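Local atomic coordinates of ABC-type transport system, molybdenum-specific extracellular solute-binding protein (Clostridium difficile, PDB entry 4KD5), a protein that probably binds molybdate or tungstate outside the cell and delivers it to an ABC-type importer, as the solute-binding component of that system. Residues Val6-Ser11 with Asp206-Phe211; Lys17-Lys22 with Glu225-Lys230; Ile60-Lys65 with Ile192-Ser197; Asp88-Ser93 with Gly165-Ser170. All coordinates share one frame; numbering follows the deposited sequence.

Contact 1 of 4, residues Val6-Ser11 with Asp206-Phe211; sequences VELNIS and DAAKKF. With FMT (formic acid), chain F.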
loop_
_atom_site.group_PDB
_atom_site.type_symbol
_atom_site.label_atom_id
_atom_site.label_comp_id
_atom_site.label_asym_id
_atom_site.label_seq_id
_atom_site.Cartn_x
_atom_site.Cartn_y
_atom_site.Cartn_z
ATOM N N VAL A 6 -10.281 -6.103 -2.965
ATOM C CA VAL A 6 -9.340 -6.912 -2.196
ATOM C C VAL A 6 -10.068 -7.770 -1.167
ATOM O O VAL A 6 -10.980 -7.296 -0.489
ATOM C CB VAL A 6 -8.300 -6.029 -1.478
ATOM C CG1 VAL A 6 -7.397 -6.873 -0.606
ATOM C CG2 VAL A 6 -7.467 -5.267 -2.487
ATOM N N GLU A 7 -9.667 -9.034 -1.062
ATOM C CA GLU A 7 -10.224 -9.930 -0.057
ATOM C C GLU A 7 -9.151 -10.312 0.956
ATOM O O GLU A 7 -8.206 -11.034 0.628
ATOM C CB GLU A 7 -10.815 -11.177 -0.717
ATOM C CG GLU A 7 -11.929 -10.871 -1.710
ATOM C CD GLU A 7 -12.364 -12.083 -2.510
ATOM O OE1 GLU A 7 -11.708 -13.140 -2.404
ATOM O OE2 GLU A 7 -13.365 -11.978 -3.249
ATOM N N LEU A 8 -9.296 -9.817 2.183
ATOM C CA LEU A 8 -8.346 -10.118 3.251
ATOM C C LEU A 8 -8.841 -11.275 4.117
ATOM O O LEU A 8 -10.006 -11.303 4.530
ATOM C CB LEU A 8 -8.097 -8.887 4.128
ATOM C CG LEU A 8 -7.394 -7.680 3.512
ATOM C CD1 LEU A 8 -7.257 -6.562 4.537
ATOM C CD2 LEU A 8 -6.032 -8.063 2.979
ATOM N N ASN A 9 -7.959 -12.233 4.380
ATOM C CA ASN A 9 -8.268 -13.305 5.312
ATOM C C ASN A 9 -7.734 -12.972 6.695
ATOM O O ASN A 9 -6.521 -12.843 6.887
ATOM C CB ASN A 9 -7.676 -14.630 4.820
ATOM C CG ASN A 9 -8.491 -15.253 3.710
ATOM O OD1 ASN A 9 -9.691 -15.489 3.860
ATOM N ND2 ASN A 9 -7.847 -15.512 2.577
ATOM N N ILE A 10 -8.636 -12.817 7.658
ATOM C CA ILE A 10 -8.225 -12.561 9.033
ATOM C C ILE A 10 -8.536 -13.761 9.928
ATOM O O ILE A 10 -9.665 -14.254 9.949
ATOM C CB ILE A 10 -8.882 -11.289 9.613
ATOM C CG1 ILE A 10 -8.310 -10.038 8.954
ATOM C CG2 ILE A 10 -8.650 -11.196 11.111
ATOM C CD1 ILE A 10 -8.947 -9.683 7.642
ATOM N N SER A 11 -7.528 -14.235 10.652
ATOM C CA SER A 11 -7.733 -15.263 11.667
ATOM C C SER A 11 -7.590 -14.623 13.045
ATOM O O SER A 11 -6.601 -13.941 13.314
ATOM C CB SER A 11 -6.732 -16.401 11.500
ATOM O OG SER A 11 -5.410 -15.914 11.432
ATOM N N ASP A 206 0.057 -4.695 2.006
ATOM C CA ASP A 206 -0.371 -3.309 2.183
ATOM C C ASP A 206 -1.842 -3.159 2.578
ATOM O O ASP A 206 -2.168 -2.397 3.486
ATOM C CB ASP A 206 -0.056 -2.481 0.932
ATOM C CG ASP A 206 1.361 -1.932 0.940
ATOM O OD1 ASP A 206 2.268 -2.603 0.404
ATOM O OD2 ASP A 206 1.563 -0.828 1.490
ATOM N N ALA A 207 -2.727 -3.890 1.908
ATOM C CA ALA A 207 -4.139 -3.883 2.283
ATOM C C ALA A 207 -4.322 -4.372 3.723
ATOM O O ALA A 207 -5.216 -3.915 4.437
ATOM C CB ALA A 207 -4.943 -4.734 1.329
ATOM N N ALA A 208 -3.467 -5.301 4.142
ATOM C CA ALA A 208 -3.511 -5.828 5.502
ATOM C C ALA A 208 -2.987 -4.807 6.513
ATOM O O ALA A 208 -3.557 -4.650 7.596
ATOM C CB ALA A 208 -2.721 -7.117 5.590
ATOM N N LYS A 209 -1.890 -4.134 6.168
ATOM C CA LYS A 209 -1.334 -3.088 7.017
ATOM C C LYS A 209 -2.337 -1.961 7.232
ATOM O O LYS A 209 -2.438 -1.400 8.320
ATOM C CB LYS A 209 -0.050 -2.519 6.404
ATOM C CG LYS A 209 1.129 -3.477 6.345
ATOM C CD LYS A 209 2.439 -2.705 6.132
ATOM C CE LYS A 209 3.616 -3.646 5.883
ATOM N NZ LYS A 209 4.950 -2.984 6.028
ATOM N N LYS A 210 -3.072 -1.627 6.177
ATOM C CA LYS A 210 -4.066 -0.562 6.247
ATOM C C LYS A 210 -5.256 -0.953 7.118
ATOM O O LYS A 210 -5.800 -0.124 7.840
ATOM C CB LYS A 210 -4.542 -0.164 4.846
ATOM C CG LYS A 210 -3.859 1.069 4.266
ATOM C CD LYS A 210 -2.352 0.896 4.143
ATOM C CE LYS A 210 -1.697 2.133 3.538
ATOM N NZ LYS A 210 -1.937 3.365 4.349
ATOM N N PHE A 211 -5.665 -2.216 7.047
ATOM C CA PHE A 211 -6.742 -2.688 7.906
ATOM C C PHE A 211 -6.282 -2.800 9.351
ATOM O O PHE A 211 -7.067 -2.598 10.274
ATOM C CB PHE A 211 -7.312 -4.027 7.435
ATOM C CG PHE A 211 -8.324 -4.611 8.382
ATOM C CD1 PHE A 211 -9.522 -3.953 8.630
ATOM C CD2 PHE A 211 -8.076 -5.810 9.033
ATOM C CE1 PHE A 211 -10.455 -4.487 9.509
ATOM C CE2 PHE A 211 -9.006 -6.348 9.909
ATOM C CZ PHE A 211 -10.195 -5.686 10.147
HETATM C C FMT F . -2.718 -4.356 -1.705
HETATM O O1 FMT F . -1.967 -5.162 -1.156
HETATM O O2 FMT F . -2.746 -3.153 -1.446
#
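Leu-8 lays its two methyls against the helical turn formed by Ala-207 and Ala-208. Its CG stands anti to the carbonyl carbon (chi1 -66°), which turns the fork to the helix: CD2 meets Ala-207 CB at 3.9 Å, while CD1 comes within 3.3 Å of Ala-207 O and also rests on Phe-211 CB, 3.9 Å away. That carbonyl is already engaged in the helix, where it accepts the bond from the backbone N of Phe-211. On one flank of Leu-8, Val-6 CG1, anti to its own backbone N, touches Ala-207 CB at 3.8 Å. On the other, Ile-10 and Phe-211 meet tip to tip, with Ile-10 CG1 3.9 Å from Phe-211 CE2. Phe-211 CG is anti to the backbone N, and this sends the ring out from the helix to the strand. No hydrogen bond crosses the contact; alternate residues of the strand supply an apolar strip, which the helix meets mainly with Ala-207 and Phe-211. A formic acid molecule, probably from the crystallisation liquor, accepts a weak hydrogen bond from Ala-207 N through its O1, at 3.4 Å. Leu-36 and Leu-58 of the two flanking strands touch Phe-211 as well, and Tyr-27 meets its ring edge-to-face. Strand 6-13 runs parallel to both strands, the axes of 6-11 and 206-211 cross at -63°, and helix 205-215 packs on the sheet: typical of the alpha-beta-alpha domain of a periplasmic-binding-protein fold.

Contact 2 of 4, residues Lys17-Lys22 with Glu225-Lys230; sequences KEAMAK and EEFGYK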
loop_
_atom_site.group_PDB
_atom_site.type_symbol
_atom_site.label_atom_id
_atom_site.label_comp_id
_atom_site.label_asym_id
_atom_site.label_seq_id
_atom_site.Cartn_x
_atom_site.Cartn_y
_atom_site.Cartn_z
ATOM N N LYS A 17 -14.957 -12.589 18.374
ATOM C CA LYS A 17 -16.023 -12.677 17.360
ATOM C C LYS A 17 -17.052 -11.548 17.369
ATOM O O LYS A 17 -17.422 -11.025 16.314
ATOM C CB LYS A 17 -16.737 -14.039 17.412
ATOM C CG LYS A 17 -18.019 -14.101 16.579
ATOM C CD LYS A 17 -18.638 -15.503 16.538
ATOM C CE LYS A 17 -18.156 -16.297 15.331
ATOM N NZ LYS A 17 -18.846 -17.613 15.191
ATOM N N GLU A 18 -17.502 -11.165 18.559
ATOM C CA GLU A 18 -18.523 -10.130 18.677
ATOM C C GLU A 18 -17.983 -8.752 18.303
ATOM O O GLU A 18 -18.701 -7.933 17.735
ATOM C CB GLU A 18 -19.130 -10.117 20.084
ATOM C CG GLU A 18 -19.678 -11.464 20.541
ATOM C CD GLU A 18 -18.627 -12.334 21.207
ATOM O OE1 GLU A 18 -18.140 -11.952 22.291
ATOM O OE2 GLU A 18 -18.285 -13.395 20.645
ATOM N N ALA A 19 -16.714 -8.504 18.605
ATOM C CA ALA A 19 -16.100 -7.219 18.281
ATOM C C ALA A 19 -15.792 -7.096 16.790
ATOM O O ALA A 19 -15.956 -6.029 16.197
ATOM C CB ALA A 19 -14.840 -7.009 19.096
HETATM N N MSE A 20 -15.348 -8.200 16.193
HETATM C CA MSE A 20 -14.925 -8.217 14.793
HETATM C C MSE A 20 -16.079 -7.995 13.824
HETATM O O MSE A 20 -15.870 -7.581 12.684
HETATM C CB MSE A 20 -14.218 -9.531 14.460
HETATM C CG MSE A 20 -12.903 -9.742 15.184
HETATM SE SE MSE A 20 -11.685 -8.240 15.042
HETATM C CE MSE A 20 -11.338 -8.334 13.143
ATOM N N ALA A 21 -17.295 -8.274 14.276
ATOM C CA ALA A 21 -18.481 -8.037 13.460
ATOM C C ALA A 21 -18.762 -6.542 13.303
ATOM O O ALA A 21 -19.146 -6.086 12.226
ATOM C CB ALA A 21 -19.678 -8.749 14.053
ATOM N N LYS A 22 -18.581 -5.783 14.378
ATOM C CA LYS A 22 -18.736 -4.332 14.319
ATOM C C LYS A 22 -17.547 -3.717 13.580
ATOM O O LYS A 22 -17.681 -2.678 12.938
ATOM C CB LYS A 22 -18.858 -3.751 15.729
ATOM C CG LYS A 22 -19.130 -2.255 15.790
ATOM C CD LYS A 22 -20.558 -1.926 15.378
ATOM C CE LYS A 22 -21.092 -0.705 16.121
ATOM N NZ LYS A 22 -20.291 0.529 15.894
ATOM N N GLU A 225 -13.714 -1.285 22.688
ATOM C CA GLU A 225 -14.110 -0.872 24.036
ATOM C C GLU A 225 -15.619 -0.984 24.281
ATOM O O GLU A 225 -16.072 -1.005 25.426
ATOM C CB GLU A 225 -13.578 0.537 24.347
ATOM C CG GLU A 225 -12.054 0.604 24.433
ATOM C CD GLU A 225 -11.508 2.019 24.334
ATOM O OE1 GLU A 225 -12.310 2.975 24.380
ATOM O OE2 GLU A 225 -10.274 2.173 24.204
ATOM N N GLU A 226 -16.393 -1.060 23.202
ATOM C CA GLU A 226 -17.821 -1.345 23.306
ATOM C C GLU A 226 -18.022 -2.776 23.782
ATOM O O GLU A 226 -19.047 -3.115 24.363
ATOM C CB GLU A 226 -18.508 -1.169 21.946
ATOM C CG GLU A 226 -18.468 0.237 21.371
ATOM C CD GLU A 226 -18.993 0.298 19.946
ATOM O OE1 GLU A 226 -19.530 -0.720 19.464
ATOM O OE2 GLU A 226 -18.865 1.362 19.303
ATOM N N PHE A 227 -17.029 -3.616 23.522
ATOM C CA PHE A 227 -17.151 -5.037 23.800
ATOM C C PHE A 227 -16.336 -5.462 25.020
ATOM O O PHE A 227 -16.085 -6.651 25.230
ATOM C CB PHE A 227 -16.789 -5.854 22.551
ATOM C CG PHE A 227 -17.761 -5.676 21.411
ATOM C CD1 PHE A 227 -18.840 -6.535 21.268
ATOM C CD2 PHE A 227 -17.610 -4.640 20.500
ATOM C CE1 PHE A 227 -19.746 -6.370 20.230
ATOM C CE2 PHE A 227 -18.513 -4.470 19.459
ATOM C CZ PHE A 227 -19.581 -5.337 19.324
ATOM N N GLY A 228 -15.940 -4.482 25.829
ATOM C CA GLY A 228 -15.298 -4.753 27.103
ATOM C C GLY A 228 -13.784 -4.806 27.054
ATOM O O GLY A 228 -13.126 -4.974 28.084
ATOM N N TYR A 229 -13.223 -4.668 25.860
ATOM C CA TYR A 229 -11.775 -4.641 25.727
ATOM C C TYR A 229 -11.230 -3.265 26.076
ATOM O O TYR A 229 -11.995 -2.316 26.269
ATOM C CB TYR A 229 -11.359 -5.087 24.327
ATOM C CG TYR A 229 -11.759 -6.509 24.055
ATOM C CD1 TYR A 229 -10.961 -7.560 24.475
ATOM C CD2 TYR A 229 -12.946 -6.803 23.407
ATOM C CE1 TYR A 229 -11.327 -8.867 24.244
ATOM C CE2 TYR A 229 -13.320 -8.108 23.169
ATOM C CZ TYR A 229 -12.506 -9.132 23.591
ATOM O OH TYR A 229 -12.876 -10.430 23.356
ATOM N N LYS A 230 -9.910 -3.161 26.167
ATOM C CA LYS A 230 -9.291 -1.934 26.647
ATOM C C LYS A 230 -8.079 -1.558 25.804
ATOM O O LYS A 230 -7.400 -2.429 25.254
ATOM C CB LYS A 230 -8.897 -2.094 28.118
ATOM C CG LYS A 230 -8.897 -0.805 28.910
ATOM C CD LYS A 230 -7.486 -0.282 29.084
ATOM C CE LYS A 230 -7.481 1.178 29.504
ATOM N NZ LYS A 230 -6.091 1.689 29.690
#
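The first helix of the chain, 17-28, meets the turn that follows helix 218-226 here, close to the predicted molybdate site. Phe-227 carries the contact. Its CG stands anti to the carbonyl carbon (chi1 -66°), and the ring lies with one face against the helix backbone: Ala-19 CA sits over the middle of that face, 3.7 Å from the ring centroid and 11° off the normal, a CH-pi contact. Glu-18 C lies over the same face nearer the rim, and Glu-18 O comes within 3.1 Å of Phe-227 CE1. Ala-19 CB adds to the cover, 3.9 Å from Phe-227 CD2. One helical turn on, Lys-22 CB touches Phe-227 CE2 at 3.8 Å. The lysine chain then bends and crosses the extended Glu-226 at about a right angle, ending in a long salt bridge of 3.8 Å between Lys-22 NZ and Glu-226 OE2. At that length the pairing is loose; Glu-26 offers the ammonium a second long, weak ion pair. Deeper in, Ala-19 CB only grazes Tyr-229 CE2, 4.5 Å away. The hydroxyl of Tyr-229 makes a weak hydrogen bond with Ser-15 O, and the Tyr-229 ring meets that of Tyr-194 edge-to-face. Gly-228, with phi at 92°, turns the chain between the two aromatic residues. The result is an aromatic ring laid flat on a helix backbone beside the predicted oxyanion site of a ModA-family binding protein.

Contact 3 of 4, residues Ile60-Lys65 with Ile192-Ser197; sequences ISAGQK and ITYPVS. With SBT (2-butanol), chain G.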
loop_
_atom_site.group_PDB
_atom_site.type_symbol
_atom_site.label_atom_id
_atom_site.label_comp_id
_atom_site.label_asym_id
_atom_site.label_seq_id
_atom_site.Cartn_x
_atom_site.Cartn_y
_atom_site.Cartn_z
ATOM N N ILE A 60 -4.821 -12.147 14.636
ATOM C CA ILE A 60 -5.006 -11.562 15.960
ATOM C C ILE A 60 -5.002 -12.685 16.992
ATOM O O ILE A 60 -5.847 -13.584 16.947
ATOM C CB ILE A 60 -6.329 -10.793 16.056
ATOM C CG1 ILE A 60 -6.543 -9.930 14.813
ATOM C CG2 ILE A 60 -6.357 -9.939 17.311
ATOM C CD1 ILE A 60 -7.861 -9.174 14.805
ATOM N N SER A 61 -4.060 -12.631 17.929
ATOM C CA SER A 61 -3.867 -13.731 18.868
ATOM C C SER A 61 -4.384 -13.421 20.269
ATOM O O SER A 61 -4.642 -12.269 20.602
ATOM C CB SER A 61 -2.389 -14.098 18.938
ATOM O OG SER A 61 -2.242 -15.481 19.148
ATOM N N ALA A 62 -4.516 -14.463 21.087
ATOM C CA ALA A 62 -4.959 -14.318 22.472
ATOM C C ALA A 62 -3.772 -14.061 23.392
ATOM O O ALA A 62 -3.919 -13.492 24.477
ATOM C CB ALA A 62 -5.715 -15.554 22.925
ATOM N N GLY A 63 -2.597 -14.508 22.962
ATOM C CA GLY A 63 -1.390 -14.354 23.756
ATOM C C GLY A 63 -0.160 -14.082 22.913
ATOM O O GLY A 63 -0.218 -14.126 21.682
ATOM N N GLN A 64 0.960 -13.810 23.578
ATOM C CA GLN A 64 2.198 -13.453 22.889
ATOM C C GLN A 64 3.037 -14.661 22.484
ATOM O O GLN A 64 3.932 -14.544 21.649
ATOM C CB GLN A 64 3.043 -12.508 23.750
ATOM C CG GLN A 64 2.404 -11.159 24.062
ATOM C CD GLN A 64 2.594 -10.122 22.964
ATOM O OE1 GLN A 64 2.218 -8.962 23.131
ATOM N NE2 GLN A 64 3.176 -10.531 21.841
ATOM N N LYS A 65 2.743 -15.812 23.082
ATOM C CA LYS A 65 3.509 -17.040 22.857
ATOM C C LYS A 65 3.544 -17.461 21.386
ATOM O O LYS A 65 4.604 -17.772 20.843
ATOM C CB LYS A 65 2.935 -18.173 23.717
ATOM C CG LYS A 65 3.889 -19.329 23.987
ATOM C CD LYS A 65 3.748 -20.461 22.966
ATOM C CE LYS A 65 4.896 -21.464 23.112
ATOM N NZ LYS A 65 4.733 -22.681 22.262
ATOM N N ILE A 192 -2.684 -9.098 30.000
ATOM C CA ILE A 192 -3.644 -9.889 29.238
ATOM C C ILE A 192 -3.868 -9.205 27.889
ATOM O O ILE A 192 -4.832 -8.462 27.716
ATOM C CB ILE A 192 -4.984 -10.010 29.990
ATOM C CG1 ILE A 192 -4.746 -10.350 31.465
ATOM C CG2 ILE A 192 -5.879 -11.058 29.342
ATOM C CD1 ILE A 192 -6.015 -10.470 32.299
ATOM N N THR A 193 -2.978 -9.464 26.931
ATOM C CA THR A 193 -2.972 -8.714 25.675
ATOM C C THR A 193 -3.313 -9.550 24.447
ATOM O O THR A 193 -3.104 -10.761 24.426
ATOM C CB THR A 193 -1.623 -8.018 25.440
ATOM O OG1 THR A 193 -0.611 -9.001 25.203
ATOM C CG2 THR A 193 -1.239 -7.182 26.638
ATOM N N TYR A 194 -3.819 -8.878 23.419
ATOM C CA TYR A 194 -4.114 -9.520 22.148
ATOM C C TYR A 194 -3.248 -8.890 21.062
ATOM O O TYR A 194 -3.518 -7.773 20.614
ATOM C CB TYR A 194 -5.606 -9.387 21.809
ATOM C CG TYR A 194 -6.539 -9.977 22.853
ATOM C CD1 TYR A 194 -6.830 -9.288 24.021
ATOM C CD2 TYR A 194 -7.132 -11.218 22.664
ATOM C CE1 TYR A 194 -7.677 -9.821 24.979
ATOM C CE2 TYR A 194 -7.985 -11.760 23.617
ATOM C CZ TYR A 194 -8.252 -11.054 24.772
ATOM O OH TYR A 194 -9.096 -11.580 25.724
ATOM N N PRO A 195 -2.181 -9.594 20.650
ATOM C CA PRO A 195 -1.291 -9.051 19.616
ATOM C C PRO A 195 -1.846 -9.253 18.210
ATOM O O PRO A 195 -2.552 -10.240 17.962
ATOM C CB PRO A 195 -0.010 -9.870 19.793
ATOM C CG PRO A 195 -0.477 -11.177 20.347
ATOM C CD PRO A 195 -1.702 -10.884 21.184
ATOM N N VAL A 196 -1.537 -8.320 17.310
ATOM C CA VAL A 196 -1.931 -8.433 15.912
ATOM C C VAL A 196 -0.669 -8.402 15.051
ATOM O O VAL A 196 0.330 -7.794 15.433
ATOM C CB VAL A 196 -2.904 -7.288 15.507
ATOM C CG1 VAL A 196 -2.222 -5.934 15.607
ATOM C CG2 VAL A 196 -3.452 -7.493 14.099
ATOM N N SER A 197 -0.699 -9.075 13.904
ATOM C CA SER A 197 0.414 -8.996 12.958
ATOM C C SER A 197 -0.035 -9.294 11.532
ATOM O O SER A 197 -0.942 -10.099 11.321
ATOM C CB SER A 197 1.531 -9.960 13.360
ATOM O OG SER A 197 2.631 -9.842 12.476
HETATM C C1 SBT G . 3.223 -14.501 27.034
HETATM C C2 SBT G . 1.749 -14.586 26.678
HETATM C C3 SBT G . 1.334 -16.028 26.433
HETATM C C4 SBT G . -0.147 -16.214 26.678
HETATM O OH SBT G . 0.998 -14.058 27.766
#
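Pro-195 and Tyr-194 present their rings to the 60-65 loop in different ways. The pyrrolidine ring of Pro-195 lies against the loop: CG touches Ser-61 CB at 3.8 Å and comes within 3.2 Å of Gly-63 O, while the side chain of Gln-64 slides past it in the opposite direction. Tyr-194, its CG anti to the carbonyl carbon, meets the loop obliquely: Ser-61 O is the closer neighbour, 3.3 Å from Tyr-194 CB, and Ala-62 CA lies 3.8 Å from Tyr-194 CD2. Its hydroxyl is hydrogen-bonded to Asn-87. At the strand end, Ile-60 and Val-196, an antiparallel non-hydrogen-bonded pair, lie side by side and point the same way, with Ile-60 CG1 4.0 Å from Val-196 CG2. Just after it, Ser-61 N gives a hydrogen bond to Pro-195 O at 2.8 Å, nearly straight at 173° and almost along the C=O axis. Beyond this the loop leaves the sheet, and Ala-62 O and Thr-193 O face one another at 2.9 Å, two acceptors without a bond. A 2-butanol molecule sits against the start of the next helix, its C2 3.3 Å from Gln-64 N. Ala-62 N is hydrogen-bonded to Ser-43 OG, so the loop borders the predicted molybdate site. Strand 193-198 lies between strands 58-60 and 82-94, antiparallel to both, and Met-67 of helix 65-72 touches both Ser-61 and Pro-195.

Contact 4 of 4, residues Asp88-Ser93 with Gly165-Ser170; sequences DLVLIS and GFVYFS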
loop_
_atom_site.group_PDB
_atom_site.type_symbol
_atom_site.label_atom_id
_atom_site.label_comp_id
_atom_site.label_asym_id
_atom_site.label_seq_id
_atom_site.Cartn_x
_atom_site.Cartn_y
_atom_site.Cartn_z
ATOM N N ASP A 88 -9.048 -6.829 30.980
ATOM C CA ASP A 88 -8.869 -6.610 32.407
ATOM C C ASP A 88 -9.469 -7.758 33.196
ATOM O O ASP A 88 -10.516 -8.288 32.828
ATOM C CB ASP A 88 -9.499 -5.282 32.838
ATOM C CG ASP A 88 -8.485 -4.161 32.937
ATOM O OD1 ASP A 88 -7.317 -4.452 33.262
ATOM O OD2 ASP A 88 -8.852 -2.994 32.690
ATOM N N LEU A 89 -8.792 -8.154 34.272
ATOM C CA LEU A 89 -9.317 -9.179 35.167
ATOM C C LEU A 89 -10.169 -8.466 36.209
ATOM O O LEU A 89 -9.671 -7.607 36.945
ATOM C CB LEU A 89 -8.182 -9.930 35.856
ATOM C CG LEU A 89 -8.313 -11.425 36.159
ATOM C CD1 LEU A 89 -7.979 -11.709 37.603
ATOM C CD2 LEU A 89 -9.692 -11.954 35.841
ATOM N N VAL A 90 -11.453 -8.804 36.265
ATOM C CA VAL A 90 -12.363 -8.100 37.161
ATOM C C VAL A 90 -13.023 -9.002 38.194
ATOM O O VAL A 90 -13.110 -10.220 38.012
ATOM C CB VAL A 90 -13.443 -7.316 36.382
ATOM C CG1 VAL A 90 -12.804 -6.266 35.499
ATOM C CG2 VAL A 90 -14.293 -8.265 35.545
ATOM N N LEU A 91 -13.477 -8.385 39.280
ATOM C CA LEU A 91 -14.222 -9.076 40.325
ATOM C C LEU A 91 -15.717 -8.811 40.144
ATOM O O LEU A 91 -16.159 -7.659 40.147
ATOM C CB LEU A 91 -13.773 -8.589 41.703
ATOM C CG LEU A 91 -14.475 -9.170 42.933
ATOM C CD1 LEU A 91 -14.215 -10.660 43.062
ATOM C CD2 LEU A 91 -14.043 -8.447 44.201
ATOM N N ILE A 92 -16.498 -9.875 39.983
ATOM C CA ILE A 92 -17.937 -9.728 39.779
ATOM C C ILE A 92 -18.773 -10.295 40.930
ATOM O O ILE A 92 -18.302 -11.121 41.714
ATOM C CB ILE A 92 -18.399 -10.385 38.470
ATOM C CG1 ILE A 92 -18.085 -11.879 38.481
ATOM C CG2 ILE A 92 -17.767 -9.700 37.261
ATOM C CD1 ILE A 92 -18.739 -12.641 37.358
ATOM N N SER A 93 -20.023 -9.848 41.006
ATOM C CA SER A 93 -21.004 -10.383 41.941
ATOM C C SER A 93 -22.370 -10.291 41.271
ATOM O O SER A 93 -22.470 -9.840 40.133
ATOM C CB SER A 93 -20.990 -9.603 43.251
ATOM O OG SER A 93 -21.321 -8.249 43.040
ATOM N N GLY A 165 -16.799 -13.623 41.841
ATOM C CA GLY A 165 -16.084 -14.343 40.801
ATOM C C GLY A 165 -14.986 -13.527 40.145
ATOM O O GLY A 165 -14.962 -12.298 40.250
ATOM N N PHE A 166 -14.067 -14.217 39.475
ATOM C CA PHE A 166 -13.017 -13.554 38.707
ATOM C C PHE A 166 -13.195 -13.847 37.225
ATOM O O PHE A 166 -13.333 -15.003 36.819
ATOM C CB PHE A 166 -11.629 -13.988 39.183
ATOM C CG PHE A 166 -11.158 -13.261 40.409
ATOM C CD1 PHE A 166 -10.542 -12.025 40.297
ATOM C CD2 PHE A 166 -11.338 -13.806 41.671
ATOM C CE1 PHE A 166 -10.107 -11.345 41.422
ATOM C CE2 PHE A 166 -10.905 -13.128 42.801
ATOM C CZ PHE A 166 -10.289 -11.898 42.675
ATOM N N VAL A 167 -13.189 -12.792 36.418
ATOM C CA VAL A 167 -13.592 -12.906 35.026
ATOM C C VAL A 167 -12.998 -11.748 34.217
ATOM O O VAL A 167 -12.580 -10.752 34.798
ATOM C CB VAL A 167 -15.136 -12.948 34.948
ATOM C CG1 VAL A 167 -15.696 -11.629 34.460
ATOM C CG2 VAL A 167 -15.608 -14.089 34.078
ATOM N N TYR A 168 -12.923 -11.885 32.894
ATOM C CA TYR A 168 -12.488 -10.767 32.052
ATOM C C TYR A 168 -13.604 -9.730 31.951
ATOM O O TYR A 168 -14.778 -10.081 32.017
ATOM C CB TYR A 168 -12.103 -11.243 30.648
ATOM C CG TYR A 168 -10.821 -12.036 30.577
ATOM C CD1 TYR A 168 -9.896 -11.999 31.608
ATOM C CD2 TYR A 168 -10.532 -12.815 29.469
ATOM C CE1 TYR A 168 -8.723 -12.721 31.539
ATOM C CE2 TYR A 168 -9.365 -13.538 29.392
ATOM C CZ TYR A 168 -8.465 -13.487 30.431
ATOM O OH TYR A 168 -7.299 -14.204 30.359
ATOM N N PHE A 169 -13.253 -8.460 31.777
ATOM C CA PHE A 169 -14.279 -7.432 31.652
ATOM C C PHE A 169 -15.145 -7.671 30.420
ATOM O O PHE A 169 -16.345 -7.409 30.436
ATOM C CB PHE A 169 -13.657 -6.043 31.595
ATOM C CG PHE A 169 -14.656 -4.936 31.747
ATOM C CD1 PHE A 169 -15.400 -4.815 32.913
ATOM C CD2 PHE A 169 -14.850 -4.013 30.733
ATOM C CE1 PHE A 169 -16.322 -3.797 33.059
ATOM C CE2 PHE A 169 -15.773 -2.989 30.875
ATOM C CZ PHE A 169 -16.509 -2.882 32.040
ATOM N N SER A 170 -14.530 -8.179 29.356
ATOM C CA SER A 170 -15.242 -8.435 28.107
ATOM C C SER A 170 -16.294 -9.534 28.246
ATOM O O SER A 170 -17.213 -9.627 27.427
ATOM C CB SER A 170 -14.268 -8.772 26.979
ATOM O OG SER A 170 -13.465 -9.886 27.293
#
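Val-90 and Val-167 form an antiparallel hydrogen-bonded pair: Val-90 N gives to Val-167 O at 2.7 Å, nearly along the C=O axis, and Val-167 N returns one to Val-90 O. Their side chains cross obliquely: Val-90 CG2, in the crowded position between backbone N and carbonyl carbon, meets Val-167 CG1 at 3.8 Å, and Ile-92 CG2 touches that methyl. Gly-165 and Ile-92 exchange a second pair of bonds, each with the donor above the carbonyl plane. On the other face, Leu-89 crosses Phe-166 at about a right angle, CD1 3.7 Å from Phe-166 CD1. Leu-91 CD1 sits over one face of that ring, 4.3 Å from its centroid, a CH-pi contact. These antiparallel strands lie in the second lobe of the solute-binding fold, and strand 164-168 ends at Tyr-168, a predicted molybdate-binding residue. Beyond it, Phe-169 N gives to Asp-88 O at 2.9 Å, tying the 3-10 segment at 169-170 back to strand 82-94. Phe-169 CD1 packs on Val-90 CG1 at 3.9 Å, and Lys-183 makes a cation-pi contact with its ring. Farther out, Ala-127 and Val-130 of helix 122-133 cover Phe-166 and Leu-89, while Val-150 and Leu-154 of helix 150-159 back Val-167 and Ile-92.

Contacts 1 and 4 lie at opposite sides of the chain's centre, about 32 Å apart between centres, and contacts 2 and 3 fall between them. Contacts 1, 3 and 4 reach one mixed sheet: Ser-11 O and Ile-60 N probably bond between contacts 1 and 3, and strand 193-198 of contact 3 pairs with the first part of strand 82-94, whose later part, 88-93, enters contact 4. Along the chain, contact 4 lies inside the loop closed by contact 3, and that loop inside those closed by contacts 1 and 2, which cross. Tyr-229, Tyr-194 and Tyr-168 bring contacts 2, 3 and 4 together where chain crossings join the two lobes around the predicted molybdate site.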